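Local coordinates for protein alpha-1,3-glucanase (Streptomyces thermodiastaticus, PDB 7C7D) that hydrolyses the alpha-1,3-glucosidic linkages of alpha-1,3-glucan, as a thermostable glycosidase of family GH87, at residues G238-P243 and Q257-Q262; I434-F439 and Y479-E484; R543-T548 and S576-T581. All coordinates share one frame; numbering follows the deposited sequence. Where two conformers were deposited one is given.

Interaction 1. Residues G238-P243 and Q257-Q262; sequences GVVWIP and QNVTLQ
Four backbone hydrogen bonds join Gly238-Ile242 to Thr260 and Gln262. Thr260 N donates to Gly238 O (3.0 Å), Val240 N to Thr260 O (2.7 Å), Gln262 N to Val240 O (2.9 Å) and Ile242 N to Gln262 O (2.8 Å), so two parallel strands run in register from Val239 with Thr260 to Trp241 with Gln262. A water bridges Gly238 O and Thr260 OG1. On one face Val239 and Thr260 lie side by side, a beta-branched pair suiting an extended chain, with Val239 CG2 4.0 Å from Thr260 CB. With Trp241 CG anti to the backbone N (chi1 174°) and the ring turned by a chi2 of -115°, CE3 lies 3.3 Å from Gln262 O and CZ3 touches Gln262 CG. An alanine here would probably strip this cover from Gln262 and take from Gln204 and Pro205 the indole they pack on. Aliphatic residues fill the opposite face: Val240 CG2 meets Val259 CG2 at 3.7 Å, and in one conformer Leu261 CG lies against Ile242 CD1. Helix 225-234 covers Val240 and Ile242. Parallel strands in register, one face aliphatic, are consistent with the first coils of the right-handed parallel beta-helix of pectate lyase-like proteins.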
ATOM      1  N   GLY A 238     -22.428 -15.832 -16.360  1.00 26.58           N
ATOM      2  CA  GLY A 238     -23.373 -15.095 -15.549  1.00 24.68           C
ATOM      3  C   GLY A 238     -22.826 -14.679 -14.202  1.00 23.48           C
ATOM      4  O   GLY A 238     -21.628 -14.429 -14.055  1.00 24.00           O
ATOM      5  N   VAL A 239     -23.699 -14.609 -13.203  1.00 23.62           N
ATOM      6  CA  VAL A 239     -23.386 -13.979 -11.928  1.00 23.01           C
ATOM      7  C   VAL A 239     -23.631 -14.978 -10.812  1.00 22.22           C
ATOM      8  O   VAL A 239     -24.707 -15.583 -10.736  1.00 23.55           O
ATOM      9  CB  VAL A 239     -24.231 -12.711 -11.707  1.00 23.73           C
ATOM     10  CG1 VAL A 239     -23.957 -12.121 -10.327  1.00 23.12           C
ATOM     11  CG2 VAL A 239     -23.963 -11.696 -12.808  1.00 24.01           C
ATOM     12  N   VAL A 240     -22.632 -15.149  -9.955  1.00 21.55           N
ATOM     13  CA  VAL A 240     -22.779 -15.844  -8.687  1.00 20.55           C
ATOM     14  C   VAL A 240     -23.007 -14.794  -7.610  1.00 20.15           C
ATOM     15  O   VAL A 240     -22.222 -13.845  -7.477  1.00 21.17           O
ATOM     16  CB  VAL A 240     -21.531 -16.683  -8.370  1.00 21.25           C
ATOM     17  CG1 VAL A 240     -21.637 -17.246  -6.979  1.00 22.30           C
ATOM     18  CG2 VAL A 240     -21.371 -17.796  -9.382  1.00 22.10           C
ATOM     19  N   TRP A 241     -24.068 -14.971  -6.837  1.00 21.16           N
ATOM     20  CA  TRP A 241     -24.456 -14.032  -5.796  1.00 21.57           C
ATOM     21  C   TRP A 241     -24.010 -14.568  -4.442  1.00 19.96           C
ATOM     22  O   TRP A 241     -24.227 -15.745  -4.130  1.00 20.68           O
ATOM     23  CB  TRP A 241     -25.973 -13.862  -5.802  1.00 23.69           C
ATOM     24  CG  TRP A 241     -26.512 -13.029  -4.688  1.00 26.08           C
ATOM     25  CD1 TRP A 241     -27.335 -13.442  -3.681  1.00 27.30           C
ATOM     26  CD2 TRP A 241     -26.289 -11.633  -4.478  1.00 26.96           C
ATOM     27  NE1 TRP A 241     -27.636 -12.388  -2.853  1.00 28.84           N
ATOM     28  CE2 TRP A 241     -27.005 -11.265  -3.320  1.00 27.44           C
ATOM     29  CE3 TRP A 241     -25.547 -10.657  -5.152  1.00 27.45           C
ATOM     30  CZ2 TRP A 241     -27.005  -9.962  -2.824  1.00 28.75           C
ATOM     31  CZ3 TRP A 241     -25.555  -9.363  -4.662  1.00 28.23           C
ATOM     32  CH2 TRP A 241     -26.278  -9.028  -3.508  1.00 28.19           C
ATOM     33  N   ILE A 242     -23.385 -13.702  -3.652  1.00 19.50           N
ATOM     34  CA  ILE A 242     -22.971 -14.028  -2.290  1.00 19.75           C
ATOM     35  C   ILE A 242     -23.841 -13.204  -1.347  1.00 19.96           C
ATOM     36  O   ILE A 242     -23.578 -12.006  -1.156  1.00 20.56           O
ATOM     37  CB  ILE A 242     -21.484 -13.714  -2.059  1.00 18.85           C
ATOM     38  CG1 ILE A 242     -20.588 -14.394  -3.100  1.00 19.30           C
ATOM     39  CG2 ILE A 242     -21.074 -14.126  -0.656  1.00 19.47           C
ATOM     40  CD1 ILE A 242     -19.137 -13.912  -3.056  1.00 19.65           C
ATOM     41  N   PRO A 243     -24.877 -13.784  -0.747  1.00 21.22           N
ATOM     42  CA  PRO A 243     -25.738 -13.020   0.172  1.00 21.42           C
ATOM     43  C   PRO A 243     -24.959 -12.547   1.386  1.00 21.13           C
ATOM     44  O   PRO A 243     -23.888 -13.091   1.695  1.00 21.22           O
ATOM     45  CB  PRO A 243     -26.811 -14.042   0.584  1.00 22.75           C
ATOM     46  CG  PRO A 243     -26.751 -15.133  -0.437  1.00 23.23           C
ATOM     47  CD  PRO A 243     -25.329 -15.176  -0.913  1.00 21.71           C
ATOM     48  N   GLN A 257     -13.345 -18.632 -14.174  1.00 17.47           N
ATOM     49  CA  GLN A 257     -13.381 -17.964 -15.465  1.00 17.80           C
ATOM     50  C   GLN A 257     -14.838 -17.746 -15.834  1.00 17.78           C
ATOM     51  O   GLN A 257     -15.726 -18.445 -15.341  1.00 19.21           O
ATOM     52  CB  GLN A 257     -12.667 -18.770 -16.560  1.00 19.03           C
ATOM     53  CG  GLN A 257     -13.186 -20.197 -16.759  1.00 21.52           C
ATOM     54  CD  GLN A 257     -12.289 -21.032 -17.676  1.00 22.92           C
ATOM     55  OE1 GLN A 257     -11.062 -20.879 -17.678  1.00 23.48           O
ATOM     56  NE2 GLN A 257     -12.899 -21.918 -18.456  1.00 24.35           N
ATOM     57  N   ASN A 258     -15.073 -16.759 -16.698  1.00 18.37           N
ATOM     58  CA  ASN A 258     -16.393 -16.522 -17.285  1.00 19.62           C
ATOM     59  C   ASN A 258     -17.477 -16.415 -16.218  1.00 18.92           C
ATOM     60  O   ASN A 258     -18.521 -17.065 -16.290  1.00 20.54           O
ATOM     61  CB  ASN A 258     -16.750 -17.595 -18.315  1.00 21.38           C
ATOM     62  CG  ASN A 258     -15.766 -17.654 -19.457  1.00 24.93           C
ATOM     63  OD1 ASN A 258     -15.270 -18.723 -19.812  1.00 29.32           O
ATOM     64  ND2 ASN A 258     -15.478 -16.505 -20.044  1.00 25.92           N
ATOM     65  N   VAL A 259     -17.222 -15.591 -15.204  1.00 19.16           N
ATOM     66  CA  VAL A 259     -18.137 -15.507 -14.077  1.00 18.64           C
ATOM     67  C   VAL A 259     -17.923 -14.186 -13.360  1.00 18.07           C
ATOM     68  O   VAL A 259     -16.805 -13.666 -13.294  1.00 17.56           O
ATOM     69  CB  VAL A 259     -17.965 -16.722 -13.128  1.00 20.14           C
ATOM     70  CG1 VAL A 259     -16.667 -16.605 -12.326  1.00 20.22           C
ATOM     71  CG2 VAL A 259     -19.176 -16.869 -12.214  1.00 21.72           C
ATOM     72  N   THR A 260     -19.009 -13.643 -12.832  1.00 18.48           N
ATOM     73  CA  THR A 260     -18.973 -12.543 -11.887  1.00 19.18           C
ATOM     74  C   THR A 260     -19.310 -13.111 -10.519  1.00 19.63           C
ATOM     75  O   THR A 260     -20.312 -13.819 -10.364  1.00 22.05           O
ATOM     76  CB  THR A 260     -20.001 -11.480 -12.281  1.00 20.06           C
ATOM     77  OG1 THR A 260     -19.612 -10.876 -13.520  1.00 20.91           O
ATOM     78  CG2 THR A 260     -20.121 -10.410 -11.205  1.00 21.08           C
ATOM     79  N   LEU A 261     -18.445 -12.860  -9.551  1.00 18.33           N
ATOM     80  CA  LEU A 261     -18.695 -13.214  -8.160  0.58 18.63           C
ATOM     81  C   LEU A 261     -19.021 -11.912  -7.445  1.00 18.12           C
ATOM     82  O   LEU A 261     -18.144 -11.061  -7.260  1.00 17.92           O
ATOM     83  CB  LEU A 261     -17.464 -13.889  -7.561  0.58 20.25           C
ATOM     84  CG  LEU A 261     -17.579 -14.659  -6.249  0.58 21.15           C
ATOM     85  CD1 LEU A 261     -18.760 -15.597  -6.268  0.58 22.87           C
ATOM     86  CD2 LEU A 261     -16.300 -15.434  -5.988  0.58 21.27           C
ATOM     87  N   GLN A 262     -20.284 -11.748  -7.069  1.00 18.69           N
ATOM     88  CA  GLN A 262     -20.787 -10.479  -6.573  1.00 19.86           C
ATOM     89  C   GLN A 262     -21.414 -10.647  -5.200  1.00 19.25           C
ATOM     90  O   GLN A 262     -22.321 -11.470  -5.016  1.00 20.06           O
ATOM     91  CB  GLN A 262     -21.822  -9.911  -7.534  1.00 23.50           C
ATOM     92  CG  GLN A 262     -22.445  -8.621  -7.049  1.00 28.38           C
ATOM     93  CD  GLN A 262     -23.235  -7.930  -8.129  1.00 33.68           C
ATOM     94  OE1 GLN A 262     -23.201  -8.335  -9.291  1.00 36.42           O
ATOM     95  NE2 GLN A 262     -23.954  -6.879  -7.756  1.00 34.52           N
TER
HETATM   96  O   HOH W   1     -20.218 -12.575 -15.679  1.00 26.64           O

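Interaction 2. Residues I434-F439 and Y479-E484; sequences ISNQKF and YDSAIE
Gln437 lies flat on Tyr479 where two loops meet, each following a strand of neighbouring coils of the parallel beta-helix. The amide and phenol planes are only 4° apart, a stacked pair. With Gln437 CG anti to the backbone N (chi1 -173°) and the chain extended beyond it, the methylene makes a CH-pi contact, CG standing 3.8 Å from the ring centroid, while NE2 lies over CE2 and CZ. The other side of CG meets the Phe439 ring toward its rim, so a long, flat glutamine fits between two aromatic residues. Gln437 N donates to Ser435 OG in an ST turn. Lys438 and Asp480 cross at about a right angle, with Lys438 CG 3.3 Å from Asp480 OD2; the ammonium reaches instead to Glu441 in a salt bridge. Asp480 OD1 lies in the plane of the Tyr479 ring at its edge and accepts a hydrogen bond from Gln510. Asn436 points toward the second loop: its ND2 donates to Ser481 O (3.2 Å) from above the carbonyl plane, while OD1 accepts from Leu446 N. Asp480 N donates to Asn436 O (3.1 Å), and Lys438 N returns a nearly straight bond of 2.9 Å (170°) to the anti lone pair of Asp480 OD2.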
ATOM      1  N   ILE A 434      11.883   3.444  -8.961  1.00  9.86           N
ATOM      2  CA  ILE A 434      11.941   3.032 -10.362  1.00 10.41           C
ATOM      3  C   ILE A 434      13.292   2.345 -10.520  1.00 10.42           C
ATOM      4  O   ILE A 434      14.334   2.996 -10.386  1.00 11.45           O
ATOM      5  CB  ILE A 434      11.814   4.236 -11.313  1.00 11.54           C
ATOM      6  CG1 ILE A 434      10.553   5.063 -11.011  1.00 11.20           C
ATOM      7  CG2 ILE A 434      11.887   3.778 -12.785  1.00 12.91           C
ATOM      8  CD1 ILE A 434       9.244   4.294 -11.113  1.00 11.43           C
ATOM      9  N   SER A 435      13.295   1.029 -10.733  1.00 10.54           N
ATOM     10  CA  SER A 435      14.480   0.247 -10.404  1.00 11.90           C
ATOM     11  C   SER A 435      14.793  -0.835 -11.428  1.00 11.08           C
ATOM     12  O   SER A 435      13.895  -1.465 -11.999  1.00 12.09           O
ATOM     13  CB  SER A 435      14.280  -0.407  -9.041  1.00 12.14           C
ATOM     14  OG  SER A 435      15.388  -1.220  -8.728  1.00 13.33           O
ATOM     15  N   ASN A 436      16.097  -1.068 -11.616  1.00 11.33           N
ATOM     16  CA  ASN A 436      16.626  -2.209 -12.357  1.00 12.77           C
ATOM     17  C   ASN A 436      17.223  -3.277 -11.435  1.00 13.39           C
ATOM     18  O   ASN A 436      18.111  -4.033 -11.842  1.00 14.91           O
ATOM     19  CB  ASN A 436      17.642  -1.762 -13.411  1.00 12.77           C
ATOM     20  CG  ASN A 436      16.985  -1.377 -14.727  1.00 12.83           C
ATOM     21  OD1 ASN A 436      15.869  -1.811 -15.027  1.00 13.41           O
ATOM     22  ND2 ASN A 436      17.685  -0.574 -15.532  1.00 13.12           N
ATOM     23  N   GLN A 437      16.754  -3.353 -10.188  1.00 13.34           N
ATOM     24  CA  GLN A 437      17.141  -4.434  -9.282  1.00 13.84           C
ATOM     25  C   GLN A 437      16.392  -5.697  -9.690  1.00 15.12           C
ATOM     26  O   GLN A 437      15.158  -5.723  -9.693  1.00 16.17           O
ATOM     27  CB  GLN A 437      16.812  -4.048  -7.841  1.00 14.31           C
ATOM     28  CG  GLN A 437      17.336  -5.043  -6.807  1.00 15.68           C
ATOM     29  CD  GLN A 437      17.261  -4.526  -5.380  1.00 16.02           C
ATOM     30  OE1 GLN A 437      16.673  -3.479  -5.114  1.00 17.52           O
ATOM     31  NE2 GLN A 437      17.846  -5.275  -4.448  1.00 17.92           N
ATOM     32  N   LYS A 438      17.133  -6.746 -10.037  1.00 16.91           N
ATOM     33  CA  LYS A 438      16.490  -7.888 -10.680  1.00 18.80           C
ATOM     34  C   LYS A 438      15.949  -8.930  -9.705  1.00 20.49           C
ATOM     35  O   LYS A 438      14.898  -9.526  -9.970  1.00 20.65           O
ATOM     36  CB  LYS A 438      17.430  -8.537 -11.699  1.00 20.95           C
ATOM     37  CG  LYS A 438      18.646  -9.208 -11.117  1.00 23.07           C
ATOM     38  CD  LYS A 438      19.522  -9.730 -12.237  1.00 25.60           C
ATOM     39  CE  LYS A 438      20.782 -10.373 -11.707  1.00 28.74           C
ATOM     40  NZ  LYS A 438      21.600 -10.911 -12.823  1.00 30.47           N
ATOM     41  N   PHE A 439      16.650  -9.170  -8.594  1.00 20.76           N
ATOM     42  CA  PHE A 439      16.315 -10.211  -7.618  1.00 22.87           C
ATOM     43  C   PHE A 439      16.477 -11.645  -8.128  1.00 24.61           C
ATOM     44  O   PHE A 439      16.937 -12.515  -7.380  1.00 26.99           O
ATOM     45  CB  PHE A 439      14.917 -10.027  -7.013  1.00 23.28           C
ATOM     46  CG  PHE A 439      14.700  -8.689  -6.369  1.00 22.42           C
ATOM     47  CD1 PHE A 439      15.185  -8.422  -5.098  1.00 23.77           C
ATOM     48  CD2 PHE A 439      13.990  -7.705  -7.028  1.00 21.30           C
ATOM     49  CE1 PHE A 439      14.972  -7.185  -4.504  1.00 23.59           C
ATOM     50  CE2 PHE A 439      13.770  -6.474  -6.440  1.00 22.27           C
ATOM     51  CZ  PHE A 439      14.264  -6.214  -5.177  1.00 22.80           C
ATOM     52  N   TYR A 479      20.241  -0.599 -10.435  1.00 14.05           N
ATOM     53  CA  TYR A 479      20.873  -1.548  -9.520  1.00 14.28           C
ATOM     54  C   TYR A 479      21.684  -2.609 -10.264  1.00 14.49           C
ATOM     55  O   TYR A 479      22.888  -2.766 -10.028  1.00 15.59           O
ATOM     56  CB  TYR A 479      19.805  -2.167  -8.618  1.00 14.60           C
ATOM     57  CG  TYR A 479      20.348  -2.928  -7.427  1.00 15.22           C
ATOM     58  CD1 TYR A 479      21.020  -4.138  -7.589  1.00 16.35           C
ATOM     59  CD2 TYR A 479      20.170  -2.451  -6.134  1.00 17.36           C
ATOM     60  CE1 TYR A 479      21.512  -4.835  -6.508  1.00 18.69           C
ATOM     61  CE2 TYR A 479      20.657  -3.152  -5.040  1.00 18.48           C
ATOM     62  CZ  TYR A 479      21.330  -4.342  -5.239  1.00 19.56           C
ATOM     63  OH  TYR A 479      21.826  -5.061  -4.172  1.00 22.16           O
ATOM     64  N   ASP A 480      21.044  -3.366 -11.152  1.00 14.54           N
ATOM     65  CA  ASP A 480      21.747  -4.413 -11.885  1.00 14.63           C
ATOM     66  C   ASP A 480      22.042  -4.057 -13.335  1.00 15.69           C
ATOM     67  O   ASP A 480      22.742  -4.820 -14.013  1.00 17.54           O
ATOM     68  CB  ASP A 480      20.987  -5.746 -11.803  1.00 15.72           C
ATOM     69  CG  ASP A 480      21.080  -6.374 -10.423  1.00 16.07           C
ATOM     70  OD1 ASP A 480      22.211  -6.687  -9.987  1.00 18.91           O
ATOM     71  OD2 ASP A 480      20.026  -6.530  -9.768  1.00 17.81           O
ATOM     72  N   SER A 481      21.549  -2.920 -13.822  1.00 14.73           N
ATOM     73  CA  SER A 481      21.838  -2.478 -15.178  1.00 14.65           C
ATOM     74  C   SER A 481      21.489  -1.001 -15.297  1.00 13.83           C
ATOM     75  O   SER A 481      20.714  -0.460 -14.506  1.00 14.24           O
ATOM     76  CB  SER A 481      21.087  -3.310 -16.227  1.00 15.39           C
ATOM     77  OG  SER A 481      19.684  -3.135 -16.119  1.00 15.30           O
ATOM     78  N   ALA A 482      22.086  -0.356 -16.295  1.00 14.03           N
ATOM     79  CA  ALA A 482      21.876   1.063 -16.539  1.00 13.60           C
ATOM     80  C   ALA A 482      20.440   1.334 -16.980  1.00 14.26           C
ATOM     81  O   ALA A 482      19.744   0.467 -17.516  1.00 14.70           O
ATOM     82  CB  ALA A 482      22.835   1.541 -17.625  1.00 15.41           C
ATOM     83  N   ILE A 483      19.997   2.568 -16.750  1.00 13.98           N
ATOM     84  CA  ILE A 483      18.653   2.983 -17.145  1.00 13.73           C
ATOM     85  C   ILE A 483      18.632   3.177 -18.660  1.00 15.35           C
ATOM     86  O   ILE A 483      19.172   4.160 -19.177  1.00 17.58           O
ATOM     87  CB  ILE A 483      18.219   4.261 -16.421  1.00 13.97           C
ATOM     88  CG1 ILE A 483      18.415   4.135 -14.899  1.00 13.81           C
ATOM     89  CG2 ILE A 483      16.788   4.617 -16.788  1.00 14.67           C
ATOM     90  CD1 ILE A 483      17.576   3.071 -14.213  1.00 14.27           C
ATOM     91  N   GLU A 484      18.009   2.238 -19.377  1.00 14.56           N
ATOM     92  CA  GLU A 484      17.904   2.328 -20.826  1.00 15.93           C
ATOM     93  C   GLU A 484      16.536   2.806 -21.288  1.00 15.91           C
ATOM     94  O   GLU A 484      16.347   3.039 -22.490  1.00 18.69           O
ATOM     95  CB  GLU A 484      18.251   0.985 -21.483  1.00 17.88           C
ATOM     96  CG  GLU A 484      19.569   0.380 -21.010  1.00 19.49           C
ATOM     97  CD  GLU A 484      20.797   1.165 -21.444  1.00 23.85           C
ATOM     98  OE1 GLU A 484      20.663   2.159 -22.188  1.00 25.00           O
ATOM     99  OE2 GLU A 484      21.913   0.781 -21.028  1.00 26.65           O
TER
HETATM  100  O   HOH W   2      16.944  -0.214 -18.321  1.00 15.02           O
HETATM  101  O   HOH W   3      18.671  -5.080 -14.485  1.00 17.00           O
HETATM  102  O   HOH W   4      19.248  -8.199  -7.745  1.00 22.71           O

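Interaction 3. Residues R543-T548 and S576-T581; sequences RNVTAT and SGWDTT
Trp578 packs against Val545 and Ala547, and these three carry most of the buried surface in a contact at the C-terminal end of the parallel beta-helix, where a loop runs against the strand 545-548. The indole has its CG between the backbone N and the carbonyl carbon (chi1 58°), and its pyrrole edge turns to the strand. NE1 donates to Val545 O at 2.9 Å; the oxygen lies almost in the indole plane, while NE1 stands above the carbonyl plane. Ser576 N also donates to this oxygen (3.0 Å), from the opposite face, so two donors grip one buried carbonyl. Val545 crosses the indole at about a right angle, its CG1 3.5 Å from NE1 and its CB near CZ2. Tryptophan suits the place, joining a polar N-H to a broad apolar surface that also packs on Val531, Val532 and Ile555 of the last coils. Ala547 keeps only a methyl group, which lets the ring come close: CB is 3.9 Å from CD1. Ala547 N donates to Ser576 O (2.9 Å), completing the single bridge of Ser576 with Thr546. Two waters extend it on the outer side, linking Ser576 OG to Thr546 OG1 and to Ala547 O. Gly577 has a positive phi (87°), and a CB there would collide with Ala547 O; its CA instead makes a CH...O contact of 3.4 Å with that oxygen.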
ATOM      1  N   ARG A 543      14.013  20.697 -14.315  1.00 11.20           N
ATOM      2  CA  ARG A 543      13.336  21.942 -14.642  0.54 11.73           C
ATOM      3  C   ARG A 543      12.172  22.142 -13.685  1.00 10.90           C
ATOM      4  O   ARG A 543      11.507  21.182 -13.290  1.00 10.91           O
ATOM      5  CB  ARG A 543      12.734  21.914 -16.065  0.54 16.36           C
ATOM      6  CG  ARG A 543      13.714  21.838 -17.213  0.54 19.42           C
ATOM      7  CD  ARG A 543      12.986  21.990 -18.548  0.54 21.52           C
ATOM      8  NE  ARG A 543      12.045  20.900 -18.797  0.54 23.96           N
ATOM      9  CZ  ARG A 543      12.344  19.803 -19.487  0.54 25.86           C
ATOM     10  NH1 ARG A 543      13.559  19.656 -19.996  0.54 26.34           N
ATOM     11  NH2 ARG A 543      11.432  18.855 -19.668  0.54 26.64           N
ATOM     12  N   ASN A 544      11.909  23.404 -13.338  1.00 10.32           N
ATOM     13  CA  ASN A 544      10.673  23.767 -12.653  1.00 10.21           C
ATOM     14  C   ASN A 544      10.513  23.082 -11.300  1.00  9.76           C
ATOM     15  O   ASN A 544       9.395  22.782 -10.878  1.00 10.66           O
ATOM     16  CB  ASN A 544       9.469  23.521 -13.563  1.00 10.74           C
ATOM     17  CG  ASN A 544       9.632  24.218 -14.885  1.00 10.95           C
ATOM     18  OD1 ASN A 544      10.035  25.387 -14.916  1.00 11.04           O
ATOM     19  ND2 ASN A 544       9.371  23.516 -15.983  1.00 11.73           N
ATOM     20  N   VAL A 545      11.621  22.862 -10.598  1.00 10.56           N
ATOM     21  CA  VAL A 545      11.591  22.300  -9.253  1.00 10.78           C
ATOM     22  C   VAL A 545      11.702  23.452  -8.264  1.00 11.24           C
ATOM     23  O   VAL A 545      12.730  24.134  -8.207  1.00 11.61           O
ATOM     24  CB  VAL A 545      12.712  21.275  -9.051  1.00 11.83           C
ATOM     25  CG1 VAL A 545      12.738  20.787  -7.602  1.00 13.32           C
ATOM     26  CG2 VAL A 545      12.532  20.109 -10.019  1.00 12.82           C
ATOM     27  N   THR A 546      10.629  23.689  -7.510  1.00 11.82           N
ATOM     28  CA  THR A 546      10.571  24.739  -6.497  1.00 13.96           C
ATOM     29  C   THR A 546      10.704  24.090  -5.123  1.00 13.24           C
ATOM     30  O   THR A 546       9.870  23.263  -4.748  1.00 15.80           O
ATOM     31  CB  THR A 546       9.221  25.456  -6.582  1.00 18.08           C
ATOM     32  OG1 THR A 546       9.029  25.983  -7.904  1.00 20.47           O
ATOM     33  CG2 THR A 546       9.141  26.582  -5.560  1.00 20.67           C
ATOM     34  N   ALA A 547      11.733  24.472  -4.370  1.00 13.10           N
ATOM     35  CA  ALA A 547      11.990  23.898  -3.058  1.00 13.27           C
ATOM     36  C   ALA A 547      11.951  24.984  -1.995  1.00 13.75           C
ATOM     37  O   ALA A 547      12.418  26.107  -2.220  1.00 15.02           O
ATOM     38  CB  ALA A 547      13.358  23.210  -3.016  1.00 15.31           C
ATOM     39  N   THR A 548      11.401  24.643  -0.833  1.00 13.55           N
ATOM     40  CA  THR A 548      11.484  25.487   0.350  1.00 14.82           C
ATOM     41  C   THR A 548      11.818  24.593   1.538  1.00 14.71           C
ATOM     42  O   THR A 548      11.504  23.401   1.540  1.00 14.80           O
ATOM     43  CB  THR A 548      10.169  26.234   0.630  1.00 19.65           C
ATOM     44  OG1 THR A 548       9.099  25.297   0.798  1.00 20.95           O
ATOM     45  CG2 THR A 548       9.825  27.174  -0.519  1.00 22.36           C
ATOM     46  N   SER A 576      14.142  26.799  -8.201  1.00 13.09           N
ATOM     47  CA  SER A 576      14.412  27.786  -7.166  1.00 15.19           C
ATOM     48  C   SER A 576      14.446  27.119  -5.801  1.00 15.04           C
ATOM     49  O   SER A 576      13.776  26.110  -5.569  1.00 14.76           O
ATOM     50  CB  SER A 576      13.372  28.913  -7.158  1.00 18.87           C
ATOM     51  OG  SER A 576      12.084  28.423  -6.824  1.00 20.78           O
ATOM     52  N   GLY A 577      15.236  27.697  -4.899  1.00 15.25           N
ATOM     53  CA  GLY A 577      15.291  27.257  -3.525  1.00 16.87           C
ATOM     54  C   GLY A 577      16.261  26.137  -3.236  1.00 18.16           C
ATOM     55  O   GLY A 577      16.384  25.733  -2.071  1.00 20.95           O
ATOM     56  N   TRP A 578      16.961  25.623  -4.244  1.00 16.15           N
ATOM     57  CA  TRP A 578      17.901  24.531  -4.023  1.00 16.46           C
ATOM     58  C   TRP A 578      19.182  24.744  -4.818  1.00 16.84           C
ATOM     59  O   TRP A 578      19.795  23.791  -5.311  1.00 17.58           O
ATOM     60  CB  TRP A 578      17.264  23.159  -4.275  1.00 16.08           C
ATOM     61  CG  TRP A 578      16.692  22.944  -5.650  1.00 15.63           C
ATOM     62  CD1 TRP A 578      15.555  23.508  -6.171  1.00 15.08           C
ATOM     63  CD2 TRP A 578      17.217  22.087  -6.672  1.00 16.05           C
ATOM     64  NE1 TRP A 578      15.354  23.067  -7.457  1.00 14.93           N
ATOM     65  CE2 TRP A 578      16.357  22.192  -7.788  1.00 15.17           C
ATOM     66  CE3 TRP A 578      18.334  21.249  -6.756  1.00 17.02           C
ATOM     67  CZ2 TRP A 578      16.575  21.486  -8.969  1.00 15.88           C
ATOM     68  CZ3 TRP A 578      18.550  20.549  -7.931  1.00 17.51           C
ATOM     69  CH2 TRP A 578      17.673  20.673  -9.025  1.00 16.73           C
ATOM     70  N   ASP A 579      19.624  26.000  -4.921  1.00 17.23           N
ATOM     71  CA  ASP A 579      20.784  26.371  -5.739  1.00 18.58           C
ATOM     72  C   ASP A 579      22.099  26.243  -4.992  1.00 15.58           C
ATOM     73  O   ASP A 579      23.010  27.047  -5.187  1.00 14.82           O
ATOM     74  CB  ASP A 579      20.614  27.777  -6.308  1.00 24.80           C
ATOM     75  CG  ASP A 579      21.185  27.913  -7.714  1.00 31.80           C
ATOM     76  OD1 ASP A 579      21.808  26.948  -8.211  1.00 33.33           O
ATOM     77  OD2 ASP A 579      20.999  28.986  -8.327  1.00 35.13           O
ATOM     78  N   THR A 580      22.220  25.235  -4.136  1.00 14.59           N
ATOM     79  CA  THR A 580      23.437  24.974  -3.390  1.00 13.38           C
ATOM     80  C   THR A 580      23.820  23.510  -3.531  1.00 12.22           C
ATOM     81  O   THR A 580      22.966  22.638  -3.718  1.00 13.18           O
ATOM     82  CB  THR A 580      23.275  25.309  -1.901  1.00 14.43           C
ATOM     83  OG1 THR A 580      22.306  24.430  -1.318  1.00 16.02           O
ATOM     84  CG2 THR A 580      22.857  26.769  -1.708  1.00 16.18           C
ATOM     85  N   THR A 581      25.121  23.262  -3.420  1.00 11.91           N
ATOM     86  CA  THR A 581      25.702  21.934  -3.482  1.00 12.72           C
ATOM     87  C   THR A 581      26.441  21.662  -2.179  1.00 13.23           C
ATOM     88  O   THR A 581      27.173  22.525  -1.675  1.00 14.11           O
ATOM     89  CB  THR A 581      26.652  21.841  -4.674  1.00 14.65           C
ATOM     90  OG1 THR A 581      25.915  22.089  -5.878  1.00 17.18           O
ATOM     91  CG2 THR A 581      27.286  20.470  -4.749  1.00 17.17           C
TER
HETATM   92  O   HOH W   5      10.845  27.492  -9.009  1.00 19.86           O
HETATM   93  O   HOH W   6      11.614  28.268  -3.967  1.00 25.59           O

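Overall arrangement
All three contacts belong to the parallel beta-helix, but at different places along it. Interactions 1 and 3 reach the same connected set of parallel strands, whereas interaction 2 follows strands 432-435 and 474-477 of another face. Interaction 1 is the most buried, with regular ladder bonding near the N-terminal end beside a covering helix. Interaction 3 lies near the C-terminal end, its centre about 53 Å from that of interaction 1; here regular pairing shrinks to a single bridge and an indole N-H takes over part of the bonding. Interaction 2 joins loops and is partly buried, held by an amide-on-ring stack, backbone N-H groups, a side-chain amide, a carboxylate and waters. No two of the contacts touch.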